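Local coordinates for stage II sporulation protein E (SpoIIE) (Moorella thermoacetica, PDB 3ZT9) that probably removes phosphate from phosphorylated partner proteins as a manganese-dependent PP2C-type phosphatase in stressosome signalling, at residues A[29-34]-A[88-93]; A[22-27]-A[52-57]; A[67-72]-A[82-87]; A[144-149]-A[187-192]. All coordinates share one frame; numbering follows the deposited sequence.

Contact 1 of 4, residues A[29-34]-A[88-93]; sequences EGVIFL and RVDRRQ
Arg88 lays its aliphatic stem beside the ring of Phe33, both side chains pointing the same way from a non-hydrogen-bonded antiparallel pair, with Arg88 CG 3.6 Å from Phe33 CE2. CG is anti to the backbone N (chi1 174°) and the chain runs extended to NE. The guanidinium stands nearly perpendicular to the ring, their planes 85° apart, and Val31 CG1 sits over the centre of one guanidinium face. A long methylene stem with a polar tip suits this margin: the methylenes meet the ring carbons, while NH2 bonds to Asn62 OD1. An alanine in place of Arg88 would probably open a gap beside Phe33 and Val31 and leave Asn62 OD1 without this donor. Val31 CG2 lies above the Arg92 guanidinium, offset toward its rim. Between strands 31-39 and 82-90, neighbours in one antiparallel sheet of the PP2C-like sandwich, Val89 N gives Ile32 O a nearly straight bond of 2.8 Å, and Ile32 N returns one to Val89 O. Arg91 N reaches Gly30 O at 3.1 Å; the positive phi of Gly30 favours glycine. Leu34 and Val89 face strand 144-148 of the second sheet, whereas Phe33, on the opposite face, packs against the loop after helix 43-60.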
loop_
_atom_site.group_PDB
_atom_site.type_symbol
_atom_site.label_atom_id
_atom_site.label_comp_id
_atom_site.label_asym_id
_atom_site.label_seq_id
_atom_site.Cartn_x
_atom_site.Cartn_y
_atom_site.Cartn_z
ATOM N N GLU A 29 1.212 1.738 -18.964
ATOM C CA GLU A 29 2.006 2.650 -19.780
ATOM C C GLU A 29 3.174 3.282 -18.999
ATOM O O GLU A 29 3.226 4.492 -18.825
ATOM C CB GLU A 29 1.096 3.754 -20.350
ATOM C CG GLU A 29 0.948 4.980 -19.428
ATOM C CD GLU A 29 -0.427 5.130 -18.815
ATOM O OE1 GLU A 29 -1.424 4.718 -19.469
ATOM O OE2 GLU A 29 -0.499 5.668 -17.677
ATOM N N GLY A 30 4.113 2.480 -18.521
ATOM C CA GLY A 30 5.238 3.052 -17.800
ATOM C C GLY A 30 4.883 3.741 -16.483
ATOM O O GLY A 30 5.768 4.301 -15.825
ATOM N N VAL A 31 3.608 3.704 -16.100
ATOM C CA VAL A 31 3.193 4.126 -14.751
ATOM C C VAL A 31 2.701 2.934 -13.966
ATOM O O VAL A 31 1.778 2.238 -14.390
ATOM C CB VAL A 31 2.025 5.112 -14.747
ATOM C CG1 VAL A 31 1.726 5.607 -13.321
ATOM C CG2 VAL A 31 2.305 6.311 -15.698
ATOM N N ILE A 32 3.255 2.744 -12.781
ATOM C CA ILE A 32 2.890 1.617 -11.938
ATOM C C ILE A 32 2.160 2.136 -10.700
ATOM O O ILE A 32 2.606 3.110 -10.080
ATOM C CB ILE A 32 4.150 0.824 -11.517
ATOM C CG1 ILE A 32 4.896 0.334 -12.759
ATOM C CG2 ILE A 32 3.759 -0.349 -10.643
ATOM C CD1 ILE A 32 5.994 -0.641 -12.480
ATOM N N PHE A 33 1.032 1.521 -10.368
ATOM C CA PHE A 33 0.323 1.863 -9.152
ATOM C C PHE A 33 0.478 0.731 -8.141
ATOM O O PHE A 33 0.379 -0.446 -8.478
ATOM C CB PHE A 33 -1.151 2.074 -9.438
ATOM C CG PHE A 33 -1.424 3.248 -10.361
ATOM C CD1 PHE A 33 -1.212 3.129 -11.731
ATOM C CD2 PHE A 33 -1.897 4.448 -9.859
ATOM C CE1 PHE A 33 -1.472 4.208 -12.597
ATOM C CE2 PHE A 33 -2.178 5.509 -10.716
ATOM C CZ PHE A 33 -1.971 5.376 -12.088
ATOM N N LEU A 34 0.729 1.116 -6.899
ATOM C CA LEU A 34 0.936 0.146 -5.827
ATOM C C LEU A 34 0.036 0.551 -4.689
ATOM O O LEU A 34 0.147 1.672 -4.223
ATOM C CB LEU A 34 2.399 0.216 -5.301
ATOM C CG LEU A 34 3.519 0.135 -6.357
ATOM C CD1 LEU A 34 4.836 0.491 -5.687
ATOM C CD2 LEU A 34 3.616 -1.252 -6.933
ATOM N N ARG A 88 2.008 6.160 -6.834
ATOM C CA ARG A 88 1.920 6.167 -8.293
ATOM C C ARG A 88 3.335 6.467 -8.757
ATOM O O ARG A 88 3.865 7.517 -8.442
ATOM C CB ARG A 88 0.953 7.252 -8.788
ATOM C CG ARG A 88 0.901 7.423 -10.336
ATOM C CD ARG A 88 -0.098 8.582 -10.701
ATOM N NE ARG A 88 -0.396 8.687 -12.134
ATOM C CZ ARG A 88 0.408 9.253 -13.021
ATOM N NH1 ARG A 88 1.579 9.755 -12.640
ATOM N NH2 ARG A 88 0.052 9.312 -14.295
ATOM N N VAL A 89 3.952 5.518 -9.438
ATOM C CA VAL A 89 5.359 5.664 -9.846
ATOM C C VAL A 89 5.465 5.798 -11.345
ATOM O O VAL A 89 5.223 4.843 -12.087
ATOM C CB VAL A 89 6.158 4.432 -9.412
ATOM C CG1 VAL A 89 7.647 4.672 -9.616
ATOM C CG2 VAL A 89 5.812 4.114 -7.941
ATOM N N ASP A 90 5.790 6.994 -11.801
ATOM C CA ASP A 90 5.915 7.254 -13.201
ATOM C C ASP A 90 7.357 7.064 -13.591
ATOM O O ASP A 90 8.121 7.994 -13.547
ATOM C CB ASP A 90 5.485 8.701 -13.410
ATOM C CG ASP A 90 5.350 9.075 -14.831
ATOM O OD1 ASP A 90 5.936 8.442 -15.740
ATOM O OD2 ASP A 90 4.649 10.094 -15.020
ATOM N N ARG A 91 7.734 5.853 -13.978
ATOM C CA ARG A 91 9.152 5.582 -14.183
ATOM C C ARG A 91 9.710 6.293 -15.411
ATOM O O ARG A 91 10.857 6.699 -15.431
ATOM C CB ARG A 91 9.353 4.070 -14.249
ATOM C CG ARG A 91 8.787 3.382 -13.025
ATOM C CD ARG A 91 8.985 1.880 -13.113
ATOM N NE ARG A 91 10.401 1.536 -13.075
ATOM C CZ ARG A 91 11.035 0.769 -13.957
ATOM N NH1 ARG A 91 10.408 0.240 -15.016
ATOM N NH2 ARG A 91 12.324 0.537 -13.765
ATOM N N ARG A 92 8.869 6.501 -16.411
ATOM C CA ARG A 92 9.299 7.144 -17.644
ATOM C C ARG A 92 9.615 8.627 -17.413
ATOM O O ARG A 92 10.600 9.162 -17.937
ATOM C CB ARG A 92 8.229 6.970 -18.714
ATOM C CG ARG A 92 6.882 7.466 -18.255
ATOM C CD ARG A 92 5.942 7.755 -19.384
ATOM N NE ARG A 92 4.766 8.492 -18.923
ATOM C CZ ARG A 92 3.534 8.024 -18.987
ATOM N NH1 ARG A 92 3.279 6.855 -19.523
ATOM N NH2 ARG A 92 2.554 8.765 -18.531
ATOM N N GLN A 93 8.813 9.301 -16.595
ATOM C CA GLN A 93 9.094 10.699 -16.310
ATOM C C GLN A 93 9.927 10.894 -15.054
ATOM O O GLN A 93 10.383 12.002 -14.814
ATOM C CB GLN A 93 7.805 11.498 -16.219
ATOM C CG GLN A 93 7.119 11.613 -17.543
ATOM C CD GLN A 93 6.026 12.628 -17.515
ATOM O OE1 GLN A 93 5.265 12.709 -16.556
ATOM N NE2 GLN A 93 5.954 13.437 -18.558
#

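Contact 2 of 4, residues A[22-27]-A[52-57]; sequences ACLVKR and IAIASM
Ile54 of helix 43-60 packs onto Ala22 and Leu24 of strand 21-28, a helix-on-sheet contact in the αββα (helix-sheet-sheet-helix) sandwich of the PP2C-like fold. The two axes run within 17° of parallel, and the helical side chain meets two residues spaced two apart on one strand face. Its CG1 meets Ala22 and its CG2 meets Leu24, with CD1 touching both residues. CG1, anti to the carbonyl carbon (chi1 -69°), comes to 3.4 Å from Ala22 CB, tighter than usual for two carbons; the single methyl of alanine suits this close approach. The other branch, CG2, lies 3.7 Å from Leu24 CB, and the Leu24 and Ile54 side chains slide past each other in opposite directions. CD1 lies 4.0 Å from both Ala22 O and Leu24 CB. Leucine suits its position because its forked end extends beyond Ile54: CD2 comes to 4.4 Å from Met57 CB, one helical turn on. An alanine in place of Ile54 would probably leave a gap between helix and strand, with Ala22 CB and Leu24 CB losing their close carbon partners. Ala35 of the adjoining strand 31-39 touches Leu24, Ile54 and Met57, extending the apolar surface across the sheet. The thioether of Met57 turns away from strand 21-28, whereas Leu24 CD1 lies 4.1 Å from Ile54 CG2.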
loop_
_atom_site.group_PDB
_atom_site.type_symbol
_atom_site.label_atom_id
_atom_site.label_comp_id
_atom_site.label_asym_id
_atom_site.label_seq_id
_atom_site.Cartn_x
_atom_site.Cartn_y
_atom_site.Cartn_z
ATOM N N ALA A 22 -5.912 -5.888 1.606
ATOM C CA ALA A 22 -5.827 -6.147 0.180
ATOM C C ALA A 22 -4.667 -5.391 -0.462
ATOM O O ALA A 22 -4.325 -4.305 -0.020
ATOM C CB ALA A 22 -7.135 -5.762 -0.511
ATOM N N CYS A 23 -4.109 -5.966 -1.531
ATOM C CA CYS A 23 -3.013 -5.366 -2.311
ATOM C C CYS A 23 -3.402 -5.194 -3.790
ATOM O O CYS A 23 -4.150 -6.002 -4.345
ATOM C CB CYS A 23 -1.763 -6.278 -2.238
ATOM S SG CYS A 23 -1.087 -6.345 -0.576
ATOM N N LEU A 24 -2.867 -4.147 -4.423
ATOM C CA LEU A 24 -3.016 -3.926 -5.863
ATOM C C LEU A 24 -1.659 -3.535 -6.432
ATOM O O LEU A 24 -0.952 -2.714 -5.854
ATOM C CB LEU A 24 -3.972 -2.764 -6.127
ATOM C CG LEU A 24 -4.107 -2.332 -7.593
ATOM C CD1 LEU A 24 -4.843 -3.379 -8.389
ATOM C CD2 LEU A 24 -4.840 -1.010 -7.673
ATOM N N VAL A 25 -1.278 -4.177 -7.519
ATOM C CA VAL A 25 -0.161 -3.734 -8.352
ATOM C C VAL A 25 -0.713 -3.666 -9.753
ATOM O O VAL A 25 -1.181 -4.667 -10.285
ATOM C CB VAL A 25 1.046 -4.712 -8.320
ATOM C CG1 VAL A 25 2.107 -4.258 -9.284
ATOM C CG2 VAL A 25 1.574 -4.778 -6.857
ATOM N N LYS A 26 -0.645 -2.502 -10.374
ATOM C CA LYS A 26 -1.203 -2.357 -11.709
ATOM C C LYS A 26 -0.279 -1.512 -12.568
ATOM O O LYS A 26 0.165 -0.457 -12.145
ATOM C CB LYS A 26 -2.617 -1.758 -11.615
ATOM C CG LYS A 26 -3.395 -1.715 -12.958
ATOM C CD LYS A 26 -3.308 -3.044 -13.716
ATOM C CE LYS A 26 -4.163 -3.115 -15.013
ATOM N NZ LYS A 26 -3.785 -2.228 -16.170
ATOM N N ARG A 27 0.046 -2.019 -13.753
ATOM C CA ARG A 27 1.034 -1.412 -14.620
ATOM C C ARG A 27 0.280 -0.865 -15.803
ATOM O O ARG A 27 -0.529 -1.561 -16.426
ATOM C CB ARG A 27 2.083 -2.435 -15.077
ATOM C CG ARG A 27 2.547 -3.387 -13.973
ATOM C CD ARG A 27 3.709 -4.263 -14.420
ATOM N NE ARG A 27 4.151 -5.193 -13.375
ATOM C CZ ARG A 27 5.331 -5.137 -12.762
ATOM N NH1 ARG A 27 6.208 -4.187 -13.069
ATOM N NH2 ARG A 27 5.639 -6.034 -11.838
ATOM N N ILE A 52 -13.155 -3.702 -1.946
ATOM C CA ILE A 52 -13.857 -2.576 -2.568
ATOM C C ILE A 52 -12.911 -1.380 -2.787
ATOM O O ILE A 52 -12.931 -0.725 -3.863
ATOM C CB ILE A 52 -15.042 -2.110 -1.712
ATOM C CG1 ILE A 52 -16.197 -3.138 -1.825
ATOM C CG2 ILE A 52 -15.557 -0.758 -2.216
ATOM C CD1 ILE A 52 -17.283 -2.891 -0.881
ATOM N N ALA A 53 -12.111 -1.068 -1.780
ATOM C CA ALA A 53 -11.153 0.043 -1.912
ATOM C C ALA A 53 -10.176 -0.198 -3.084
ATOM O O ALA A 53 -9.946 0.711 -3.889
ATOM C CB ALA A 53 -10.377 0.238 -0.601
ATOM N N ILE A 54 -9.570 -1.391 -3.153
ATOM C CA ILE A 54 -8.648 -1.741 -4.236
ATOM C C ILE A 54 -9.326 -1.677 -5.617
ATOM O O ILE A 54 -8.774 -1.106 -6.579
ATOM C CB ILE A 54 -8.049 -3.192 -3.986
ATOM C CG1 ILE A 54 -7.106 -3.194 -2.788
ATOM C CG2 ILE A 54 -7.375 -3.773 -5.207
ATOM C CD1 ILE A 54 -6.117 -2.173 -2.827
ATOM N N ALA A 55 -10.536 -2.231 -5.720
ATOM C CA ALA A 55 -11.261 -2.276 -6.994
ATOM C C ALA A 55 -11.621 -0.874 -7.459
ATOM O O ALA A 55 -11.529 -0.555 -8.643
ATOM C CB ALA A 55 -12.541 -3.115 -6.839
ATOM N N SER A 56 -12.027 -0.035 -6.503
ATOM C CA SER A 56 -12.325 1.364 -6.768
ATOM C C SER A 56 -11.101 2.132 -7.293
ATOM O O SER A 56 -11.194 2.914 -8.243
ATOM C CB SER A 56 -12.844 2.048 -5.519
ATOM O OG SER A 56 -13.175 3.381 -5.881
ATOM N N MET A 57 -9.957 1.929 -6.657
ATOM C CA MET A 57 -8.712 2.540 -7.124
ATOM C C MET A 57 -8.391 2.136 -8.540
ATOM O O MET A 57 -8.071 2.985 -9.389
ATOM C CB MET A 57 -7.563 2.135 -6.213
ATOM C CG MET A 57 -7.651 2.805 -4.892
ATOM S SD MET A 57 -6.194 2.378 -3.916
ATOM C CE MET A 57 -6.390 3.515 -2.586
#

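Contact 3 of 4, residues A[67-72]-A[82-87]; sequences NIFQLC and AVAALC
Phe69 reaches from helix 65-76 to strand 82-90 with the rim of its ring, part of the helix layer that covers one sheet of this PP2C-like αββα sandwich. The helix and strand run roughly antiparallel, at 157°, and their axes come no closer than 10.6 Å, a spacing that large side chains must bridge. Near the ring plane, CE1 lies 3.6 Å from Ala84 O, and CZ lies 3.9 Å from Leu86 N. The ring thus meets the backbone edge-on, and the small methyl of Ala84 suits a place where an aromatic side chain comes so near the strand. Beside it, Phe69 CE2 is 4.0 Å from Leu86 CB, the two side chains crossing obliquely. Leu86 extends toward the helix, its CG anti to the backbone N (chi1 171°). Its CD2 then meets Ile68, whose branched side chain crosses it at about a right angle and offers two carbons, CG2 and CD1. Farther out, Ala99 and Val101 of strand 95-101 also touch Phe69, while Met57 of helix 43-60 touches Ile68. Phe33 and Ala35 of strand 31-39 adjoin Leu86. At the end of the isoleucine chain, Ile68 CD1 rests 3.8 Å from Leu86 CD2.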
loop_
_atom_site.group_PDB
_atom_site.type_symbol
_atom_site.label_atom_id
_atom_site.label_comp_id
_atom_site.label_asym_id
_atom_site.label_seq_id
_atom_site.Cartn_x
_atom_site.Cartn_y
_atom_site.Cartn_z
ATOM N N ASN A 67 -9.073 12.488 -6.745
ATOM C CA ASN A 67 -10.250 11.789 -7.249
ATOM C C ASN A 67 -10.273 10.329 -6.796
ATOM O O ASN A 67 -11.314 9.818 -6.371
ATOM C CB ASN A 67 -10.311 11.845 -8.766
ATOM C CG ASN A 67 -11.661 11.416 -9.296
ATOM O OD1 ASN A 67 -12.673 12.085 -9.067
ATOM N ND2 ASN A 67 -11.693 10.294 -9.997
ATOM N N ILE A 68 -9.130 9.660 -6.874
ATOM C CA ILE A 68 -9.071 8.240 -6.521
ATOM C C ILE A 68 -9.543 7.998 -5.087
ATOM O O ILE A 68 -10.381 7.132 -4.837
ATOM C CB ILE A 68 -7.675 7.662 -6.707
ATOM C CG1 ILE A 68 -7.348 7.499 -8.195
ATOM C CG2 ILE A 68 -7.557 6.289 -5.997
ATOM C CD1 ILE A 68 -5.837 7.400 -8.466
ATOM N N PHE A 69 -9.057 8.801 -4.150
ATOM C CA PHE A 69 -9.387 8.594 -2.745
ATOM C C PHE A 69 -10.800 9.036 -2.441
ATOM O O PHE A 69 -11.469 8.415 -1.634
ATOM C CB PHE A 69 -8.353 9.321 -1.847
ATOM C CG PHE A 69 -7.133 8.495 -1.569
ATOM C CD1 PHE A 69 -7.109 7.626 -0.493
ATOM C CD2 PHE A 69 -6.059 8.541 -2.413
ATOM C CE1 PHE A 69 -5.995 6.814 -0.243
ATOM C CE2 PHE A 69 -4.927 7.760 -2.171
ATOM C CZ PHE A 69 -4.894 6.896 -1.079
ATOM N N GLN A 70 -11.269 10.082 -3.125
ATOM C CA GLN A 70 -12.637 10.581 -2.944
ATOM C C GLN A 70 -13.655 9.549 -3.442
ATOM O O GLN A 70 -14.631 9.286 -2.772
ATOM C CB GLN A 70 -12.840 11.956 -3.624
ATOM C CG GLN A 70 -12.173 13.110 -2.867
ATOM C CD GLN A 70 -12.303 14.446 -3.579
ATOM O OE1 GLN A 70 -12.826 14.527 -4.694
ATOM N NE2 GLN A 70 -11.832 15.503 -2.933
ATOM N N LEU A 71 -13.413 8.919 -4.589
ATOM C CA LEU A 71 -14.302 7.848 -5.029
ATOM C C LEU A 71 -14.233 6.627 -4.085
ATOM O O LEU A 71 -15.258 6.003 -3.820
ATOM C CB LEU A 71 -14.043 7.423 -6.479
ATOM C CG LEU A 71 -14.959 6.278 -6.980
ATOM C CD1 LEU A 71 -14.808 5.050 -6.129
ATOM C CD2 LEU A 71 -16.442 6.617 -7.013
ATOM N N CYS A 72 -13.038 6.259 -3.611
ATOM C CA CYS A 72 -12.899 5.160 -2.647
ATOM C C CYS A 72 -13.804 5.370 -1.457
ATOM O O CYS A 72 -14.527 4.460 -1.035
ATOM C CB CYS A 72 -11.469 5.072 -2.091
ATOM S SG CYS A 72 -10.342 4.147 -3.070
ATOM N N ALA A 82 -12.285 1.440 5.381
ATOM C CA ALA A 82 -10.926 0.956 5.258
ATOM C C ALA A 82 -9.953 2.124 5.309
ATOM O O ALA A 82 -10.332 3.270 5.084
ATOM C CB ALA A 82 -10.780 0.234 3.911
ATOM N N VAL A 83 -8.693 1.821 5.602
ATOM C CA VAL A 83 -7.610 2.784 5.445
ATOM C C VAL A 83 -6.823 2.285 4.230
ATOM O O VAL A 83 -6.877 1.107 3.923
ATOM C CB VAL A 83 -6.738 2.868 6.720
ATOM C CG1 VAL A 83 -7.608 3.313 7.887
ATOM C CG2 VAL A 83 -6.017 1.519 7.052
ATOM N N ALA A 84 -6.120 3.156 3.525
ATOM C CA ALA A 84 -5.444 2.729 2.275
ATOM C C ALA A 84 -4.321 3.679 1.897
ATOM O O ALA A 84 -4.345 4.859 2.233
ATOM C CB ALA A 84 -6.469 2.695 1.125
ATOM N N ALA A 85 -3.337 3.142 1.200
ATOM C CA ALA A 85 -2.222 3.929 0.682
ATOM C C ALA A 85 -2.148 3.633 -0.799
ATOM O O ALA A 85 -2.404 2.505 -1.203
ATOM C CB ALA A 85 -0.942 3.475 1.346
ATOM N N LEU A 86 -1.737 4.619 -1.594
ATOM C CA LEU A 86 -1.458 4.394 -2.990
ATOM C C LEU A 86 -0.200 5.177 -3.349
ATOM O O LEU A 86 -0.033 6.349 -2.947
ATOM C CB LEU A 86 -2.629 4.916 -3.815
ATOM C CG LEU A 86 -2.418 4.946 -5.325
ATOM C CD1 LEU A 86 -2.263 3.554 -5.812
ATOM C CD2 LEU A 86 -3.648 5.614 -5.978
ATOM N N CYS A 87 0.677 4.515 -4.082
ATOM C CA CYS A 87 1.875 5.147 -4.657
ATOM C C CYS A 87 1.736 5.065 -6.154
ATOM O O CYS A 87 1.421 4.007 -6.697
ATOM C CB CYS A 87 3.159 4.382 -4.308
ATOM S SG CYS A 87 3.703 4.466 -2.611
#

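Contact 4 of 4, residues A[144-149]-A[187-192]; sequences LFLIHS and VAVIVA
Phe145 and Ala192 form one of two hydrogen-bonded pairs between inner antiparallel strands of one sheet in the PP2C-like sandwich; Ile147 and Ile190 form the other. Each pair exchanges two backbone bonds with donors in the carbonyl plane; Phe145 N to Ala192 O is 2.9 Å. Between them CA-H groups approach carbonyl oxygens, Val191 CA lying 3.2 Å from Phe145 O. At the far end Ser149 N bonds to Ala188 O, and Ala188 N gives a weak bond to Ser149 OG. That OG sits between backbone N and carbonyl carbon (chi1 66°). Its stronger partner is Asp21, and a small hydroxyl side chain can serve both; the Ser149 side chain lies about 5 Å from a manganese ion, and the next residue, Asp150, is a manganese ligand. His148 ND1 donates to Ser149 O (3.0 Å, 168°), the oxygen lying in the ring plane. Among apolar contacts, on one face Leu146 CD1 reaches 3.7 Å to Val189 CG1 and 3.8 Å to Val191 CG2, the branched valines offering it methyls. On the other, Ile147 and Ile190 lie toward Val36 of strand 31-39 in the opposing sheet. Strand 187-192 has strand 6-11 along its other edge, and strand 144-148 has strand 105-110.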
loop_
_atom_site.group_PDB
_atom_site.type_symbol
_atom_site.label_atom_id
_atom_site.label_comp_id
_atom_site.label_asym_id
_atom_site.label_seq_id
_atom_site.Cartn_x
_atom_site.Cartn_y
_atom_site.Cartn_z
ATOM N N LEU A 144 13.534 1.980 -4.085
ATOM C CA LEU A 144 12.787 0.840 -3.557
ATOM C C LEU A 144 11.547 1.382 -2.891
ATOM O O LEU A 144 11.589 2.458 -2.280
ATOM C CB LEU A 144 13.640 0.103 -2.551
ATOM C CG LEU A 144 15.103 -0.098 -2.964
ATOM C CD1 LEU A 144 16.034 -0.318 -1.796
ATOM C CD2 LEU A 144 15.121 -1.271 -3.862
ATOM N N PHE A 145 10.428 0.654 -3.003
ATOM C CA PHE A 145 9.204 1.084 -2.330
ATOM C C PHE A 145 8.762 -0.051 -1.417
ATOM O O PHE A 145 8.741 -1.210 -1.822
ATOM C CB PHE A 145 8.100 1.342 -3.365
ATOM C CG PHE A 145 8.362 2.529 -4.281
ATOM C CD1 PHE A 145 9.296 2.460 -5.311
ATOM C CD2 PHE A 145 7.684 3.712 -4.098
ATOM C CE1 PHE A 145 9.543 3.574 -6.126
ATOM C CE2 PHE A 145 7.935 4.821 -4.881
ATOM C CZ PHE A 145 8.862 4.743 -5.918
ATOM N N LEU A 146 8.406 0.269 -0.182
ATOM C CA LEU A 146 7.868 -0.717 0.732
ATOM C C LEU A 146 6.504 -0.162 1.202
ATOM O O LEU A 146 6.416 1.026 1.559
ATOM C CB LEU A 146 8.781 -0.844 1.971
ATOM C CG LEU A 146 8.148 -1.592 3.156
ATOM C CD1 LEU A 146 7.972 -3.109 2.917
ATOM C CD2 LEU A 146 9.026 -1.329 4.358
ATOM N N ILE A 147 5.452 -0.982 1.180
ATOM C CA ILE A 147 4.159 -0.552 1.684
ATOM C C ILE A 147 3.665 -1.692 2.577
ATOM O O ILE A 147 3.726 -2.847 2.183
ATOM C CB ILE A 147 3.072 -0.289 0.538
ATOM C CG1 ILE A 147 3.626 0.701 -0.530
ATOM C CG2 ILE A 147 1.720 0.233 1.184
ATOM C CD1 ILE A 147 2.704 0.989 -1.739
ATOM N N HIS A 148 3.175 -1.384 3.766
ATOM C CA HIS A 148 2.570 -2.450 4.556
ATOM C C HIS A 148 1.442 -1.970 5.454
ATOM O O HIS A 148 1.422 -0.839 5.908
ATOM C CB HIS A 148 3.664 -3.207 5.379
ATOM C CG HIS A 148 4.411 -2.363 6.360
ATOM N ND1 HIS A 148 3.918 -2.068 7.618
ATOM C CD2 HIS A 148 5.624 -1.757 6.279
ATOM C CE1 HIS A 148 4.799 -1.319 8.266
ATOM N NE2 HIS A 148 5.832 -1.104 7.471
ATOM N N SER A 149 0.477 -2.854 5.705
ATOM C CA SER A 149 -0.555 -2.527 6.701
ATOM C C SER A 149 0.026 -2.567 8.098
ATOM O O SER A 149 1.187 -2.958 8.296
ATOM C CB SER A 149 -1.681 -3.556 6.636
ATOM O OG SER A 149 -1.231 -4.840 7.033
ATOM N N VAL A 187 -2.071 -9.229 7.626
ATOM C CA VAL A 187 -0.782 -8.652 7.213
ATOM C C VAL A 187 -0.808 -8.470 5.705
ATOM O O VAL A 187 -1.296 -9.339 4.974
ATOM C CB VAL A 187 0.389 -9.552 7.643
ATOM C CG1 VAL A 187 1.704 -9.128 6.969
ATOM C CG2 VAL A 187 0.523 -9.565 9.202
ATOM N N ALA A 188 -0.274 -7.351 5.214
ATOM C CA ALA A 188 -0.142 -7.157 3.787
ATOM C C ALA A 188 1.144 -6.373 3.542
ATOM O O ALA A 188 1.413 -5.398 4.235
ATOM C CB ALA A 188 -1.337 -6.358 3.233
ATOM N N VAL A 189 1.916 -6.777 2.544
ATOM C CA VAL A 189 3.179 -6.112 2.255
ATOM C C VAL A 189 3.411 -6.106 0.772
ATOM O O VAL A 189 3.226 -7.147 0.138
ATOM C CB VAL A 189 4.389 -6.898 2.828
ATOM C CG1 VAL A 189 5.674 -6.017 2.711
ATOM C CG2 VAL A 189 4.144 -7.318 4.259
ATOM N N ILE A 190 3.894 -4.971 0.238
ATOM C CA ILE A 190 4.379 -4.901 -1.150
ATOM C C ILE A 190 5.810 -4.367 -1.138
ATOM O O ILE A 190 6.106 -3.445 -0.387
ATOM C CB ILE A 190 3.528 -3.906 -1.981
ATOM C CG1 ILE A 190 2.096 -4.447 -2.099
ATOM C CG2 ILE A 190 4.114 -3.735 -3.361
ATOM C CD1 ILE A 190 1.154 -3.445 -2.843
ATOM N N VAL A 191 6.713 -4.955 -1.924
ATOM C CA VAL A 191 8.019 -4.339 -2.168
ATOM C C VAL A 191 8.161 -4.235 -3.681
ATOM O O VAL A 191 7.850 -5.196 -4.354
ATOM C CB VAL A 191 9.149 -5.222 -1.623
ATOM C CG1 VAL A 191 10.506 -4.743 -2.161
ATOM C CG2 VAL A 191 9.120 -5.236 -0.045
ATOM N N ALA A 192 8.606 -3.082 -4.176
ATOM C CA ALA A 192 8.853 -2.844 -5.609
ATOM C C ALA A 192 10.260 -2.277 -5.754
ATOM O O ALA A 192 10.637 -1.369 -5.020
ATOM C CB ALA A 192 7.845 -1.858 -6.170
#

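Overall arrangement
Contacts 1 and 4 are antiparallel strand pairings, one in each sheet of the sandwich; contacts 2 and 3 pack successive helices onto the sheet of contact 1. Contact 4 is wholly buried, with backbone bonds between mostly apolar side chains, and turns polar toward the metal end, whereas contact 1 lies at a partly exposed margin and is rich in arginine. Contacts 2 and 3 rely on apolar packing across their interfaces, and their helices meet where Met57 CG lies 3.7 Å from Ile68 CG2. Contacts 1 and 3 share strand 82-90. Between the sheets, Leu34 of contact 1, Cys23 of contact 2 and Cys87 of contact 3 all meet residues of contact 4.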